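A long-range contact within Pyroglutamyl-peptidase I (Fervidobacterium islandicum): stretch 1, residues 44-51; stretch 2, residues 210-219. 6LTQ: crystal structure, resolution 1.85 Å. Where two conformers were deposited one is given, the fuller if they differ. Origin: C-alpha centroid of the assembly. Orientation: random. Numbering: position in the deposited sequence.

Stretch 1, residues 44-51: VFPHISLH
Stretch 2, residues 210-219: VRLILENLKE

Contact between a loop-and-strand segment (44-51) and the C-terminal end of a helix (210-219) in one chain, touching residues being at least 164 positions apart. Val44 to His47 form loop, with phi/psi of -121/122 at Phe45 and -115/4 at His47; Ile48 to His51 run as extended strand. Val210 to Glu215 are the last residues of a helix that begins earlier. Asn216 leaves helical geometry at -116/21, and Leu217 to Glu219 enter a 3-10 segment. The nearest CA atoms, those of Phe45 and Glu215, lie 7.3 Å apart, and 354 Å² is buried, both sides summed.

Leu214 is the apolar centre. Its CA-to-CB bond points toward stretch 1, and its m,t rotamer (-69°, 167°) offers both methyls: CD1 lies 3.9 Å from Phe45 CZ, while CD2 lies 4.1 Å from Ile48 CD1 and 4.4 Å from Leu50 CD1. A branched aliphatic side chain suits a buried site with three apolar neighbours. Ile48 adopts p,t (66°, -180°), its extended chi2 carrying CD1 out to Leu214; Leu50 is t,p (-177°, 61°).

Phe45, also directed toward the helix, has chi1 -73° (m) and chi2 -79°. Its CZ is 4.4 Å from Arg211 CG, and its CE1 meets Glu215 CG at 3.9 Å, at the ring edge. Although Glu215 has its CA-to-CB bond directed away, its m,t side chain (-78°, 176°) thus supplies a methylene to the aromatic ring. Arg211 is t at chi1, with its CA-to-CB bond sideways; its backbone O lies 4.2 Å from Phe45 CE1, slightly nearer the ring than its CG.

His47 provides the polar part of the contact. Chi1 of 65° (p) and chi2 of -49° bring NE2 to the helix end, where it donates a weak hydrogen bond to Leu214 O (3.0 Å, N-H...O angle 122°). That carbonyl lies near the ring plane, at the edge, whereas Lys218 NZ sits over one face, 3.1 Å from His47 NE2. Lys218 starts sideways, but its m,p,p,t chain (-63°, 66°, 57°, 156°) folds back so that NZ donates a hydrogen bond to Glu215 O at 2.7 Å. Imidazole and amine thus gather around carbonyls at the end of the helix. Leu217, buried beside them, has off-rotamer chi1 and chi2 (-145°, 33°) and places CB 4.4 Å from His47 NE2.

Asn216 points away in m (-68°, chi2 -84°), its ND2 donating to Leu212 O at 2.8 Å and bracing the helix end from within its own stretch.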

# COMPACT_ATOMS: atom_id res chain seq x y z
N VAL D 44 31.91 -21.22 -3.92
CA VAL D 44 32.00 -22.67 -4.05
C VAL D 44 30.86 -23.07 -4.98
O VAL D 44 29.83 -23.62 -4.58
CB VAL D 44 31.93 -23.36 -2.68
CG1 VAL D 44 33.30 -23.38 -2.02
CG2 VAL D 44 30.90 -22.70 -1.78
N PHE D 45 31.05 -22.78 -6.27
CA PHE D 45 30.08 -23.11 -7.31
C PHE D 45 30.67 -24.01 -8.38
O PHE D 45 31.66 -23.63 -9.03
CB PHE D 45 29.52 -21.83 -7.93
CG PHE D 45 28.56 -21.11 -7.04
CD1 PHE D 45 27.25 -21.53 -6.92
CD2 PHE D 45 28.98 -20.01 -6.30
CE1 PHE D 45 26.36 -20.87 -6.08
CE2 PHE D 45 28.11 -19.34 -5.46
CZ PHE D 45 26.79 -19.77 -5.35
N PRO D 46 30.10 -25.20 -8.63
CA PRO D 46 30.75 -26.17 -9.53
C PRO D 46 30.75 -25.77 -11.00
O PRO D 46 31.61 -26.25 -11.75
CB PRO D 46 29.93 -27.45 -9.33
CG PRO D 46 29.01 -27.18 -8.17
CD PRO D 46 28.81 -25.70 -8.15
N HIS D 47 29.83 -24.92 -11.44
CA HIS D 47 29.65 -24.66 -12.86
C HIS D 47 29.95 -23.23 -13.29
O HIS D 47 29.73 -22.89 -14.46
CB HIS D 47 28.22 -25.00 -13.29
CG HIS D 47 27.18 -24.13 -12.65
ND1 HIS D 47 27.13 -23.88 -11.30
CD2 HIS D 47 26.17 -23.41 -13.20
CE1 HIS D 47 26.12 -23.07 -11.03
NE2 HIS D 47 25.52 -22.77 -12.17
N ILE D 48 30.43 -22.36 -12.40
CA ILE D 48 30.63 -20.97 -12.76
C ILE D 48 31.91 -20.43 -12.14
O ILE D 48 32.37 -20.91 -11.09
CB ILE D 48 29.43 -20.06 -12.34
CG1 ILE D 48 29.30 -20.00 -10.82
CG2 ILE D 48 28.12 -20.53 -13.00
CD1 ILE D 48 28.13 -19.13 -10.34
N SER D 49 32.48 -19.42 -12.79
CA SER D 49 33.58 -18.64 -12.24
C SER D 49 32.98 -17.33 -11.75
O SER D 49 32.65 -16.45 -12.55
CB SER D 49 34.67 -18.42 -13.28
OG SER D 49 34.82 -19.56 -14.12
N LEU D 50 32.86 -17.19 -10.44
CA LEU D 50 32.13 -16.08 -9.85
C LEU D 50 33.06 -14.91 -9.59
O LEU D 50 34.01 -15.03 -8.81
CB LEU D 50 31.46 -16.50 -8.55
CG LEU D 50 30.60 -15.42 -7.90
CD1 LEU D 50 29.48 -15.01 -8.82
CD2 LEU D 50 30.05 -15.93 -6.58
N HIS D 51 32.79 -13.79 -10.24
CA HIS D 51 33.39 -12.49 -9.92
C HIS D 51 32.43 -11.68 -9.07
O HIS D 51 31.21 -11.75 -9.24
CB HIS D 51 33.70 -11.70 -11.19
CG HIS D 51 34.59 -12.41 -12.16
ND1 HIS D 51 35.83 -11.93 -12.52
CD2 HIS D 51 34.41 -13.55 -12.86
CE1 HIS D 51 36.38 -12.75 -13.40
NE2 HIS D 51 35.54 -13.74 -13.62
N VAL D 210 19.53 -15.48 -3.98
CA VAL D 210 20.57 -15.21 -4.96
C VAL D 210 21.39 -16.47 -5.20
O VAL D 210 21.78 -16.76 -6.34
CB VAL D 210 21.43 -14.02 -4.51
CG1 VAL D 210 22.61 -13.82 -5.46
CG2 VAL D 210 20.56 -12.74 -4.46
N ARG D 211 21.64 -17.25 -4.15
CA ARG D 211 22.34 -18.53 -4.28
C ARG D 211 21.60 -19.44 -5.25
O ARG D 211 22.20 -20.02 -6.16
CB ARG D 211 22.51 -19.13 -2.88
CG ARG D 211 23.32 -20.44 -2.73
CD ARG D 211 22.75 -21.44 -1.78
NE ARG D 211 22.63 -20.86 -0.44
CZ ARG D 211 22.25 -21.46 0.69
NH1 ARG D 211 22.15 -22.77 0.81
NH2 ARG D 211 22.17 -20.70 1.82
N LEU D 212 20.28 -19.50 -5.12
CA LEU D 212 19.48 -20.35 -6.00
C LEU D 212 19.53 -19.89 -7.45
O LEU D 212 19.44 -20.71 -8.37
CB LEU D 212 18.03 -20.42 -5.51
CG LEU D 212 17.77 -21.32 -4.30
CD1 LEU D 212 16.43 -20.96 -3.63
CD2 LEU D 212 17.79 -22.80 -4.73
N ILE D 213 19.57 -18.57 -7.68
CA ILE D 213 19.68 -18.09 -9.05
C ILE D 213 21.01 -18.54 -9.65
O ILE D 213 21.06 -19.06 -10.77
CB ILE D 213 19.54 -16.56 -9.11
CG1 ILE D 213 18.13 -16.10 -8.67
CG2 ILE D 213 19.83 -16.06 -10.53
CD1 ILE D 213 18.04 -14.60 -8.47
N LEU D 214 22.09 -18.37 -8.89
CA LEU D 214 23.42 -18.77 -9.36
C LEU D 214 23.49 -20.27 -9.60
O LEU D 214 24.07 -20.71 -10.60
CB LEU D 214 24.48 -18.33 -8.36
CG LEU D 214 24.71 -16.83 -8.24
CD1 LEU D 214 25.53 -16.51 -6.99
CD2 LEU D 214 25.34 -16.24 -9.52
N GLU D 215 22.90 -21.06 -8.70
CA GLU D 215 22.97 -22.51 -8.85
C GLU D 215 22.19 -23.02 -10.05
O GLU D 215 22.49 -24.11 -10.54
CB GLU D 215 22.42 -23.22 -7.60
CG GLU D 215 23.36 -23.26 -6.42
CD GLU D 215 22.71 -23.88 -5.19
OE1 GLU D 215 21.53 -24.27 -5.28
OE2 GLU D 215 23.36 -23.93 -4.13
N ASN D 216 21.19 -22.28 -10.54
CA ASN D 216 20.31 -22.79 -11.58
C ASN D 216 20.41 -22.00 -12.88
O ASN D 216 19.52 -22.09 -13.73
CB ASN D 216 18.87 -22.83 -11.07
CG ASN D 216 18.68 -23.86 -9.98
OD1 ASN D 216 18.46 -25.03 -10.27
ND2 ASN D 216 18.78 -23.43 -8.72
N LEU D 217 21.52 -21.27 -13.07
CA LEU D 217 21.63 -20.30 -14.15
C LEU D 217 21.41 -20.93 -15.51
O LEU D 217 20.88 -20.28 -16.42
CB LEU D 217 23.01 -19.64 -14.08
CG LEU D 217 23.16 -18.17 -14.46
CD1 LEU D 217 21.91 -17.38 -14.09
CD2 LEU D 217 24.36 -17.61 -13.75
N LYS D 218 21.82 -22.19 -15.69
CA LYS D 218 21.69 -22.85 -16.99
C LYS D 218 20.26 -22.82 -17.49
O LYS D 218 20.04 -22.62 -18.69
CB LYS D 218 22.14 -24.31 -16.95
CG LYS D 218 23.61 -24.60 -16.62
CD LYS D 218 23.91 -24.18 -15.22
CE LYS D 218 22.97 -24.89 -14.25
NZ LYS D 218 23.52 -24.99 -12.88
N GLU D 219 19.29 -22.99 -16.60
CA GLU D 219 17.88 -23.04 -16.98
C GLU D 219 17.31 -21.68 -17.33
O GLU D 219 16.13 -21.60 -17.68
CB GLU D 219 17.06 -23.67 -15.85
CG GLU D 219 17.62 -24.97 -15.32
CD GLU D 219 16.90 -26.19 -15.87
OE1 GLU D 219 17.01 -26.46 -17.09
OE2 GLU D 219 16.23 -26.89 -15.08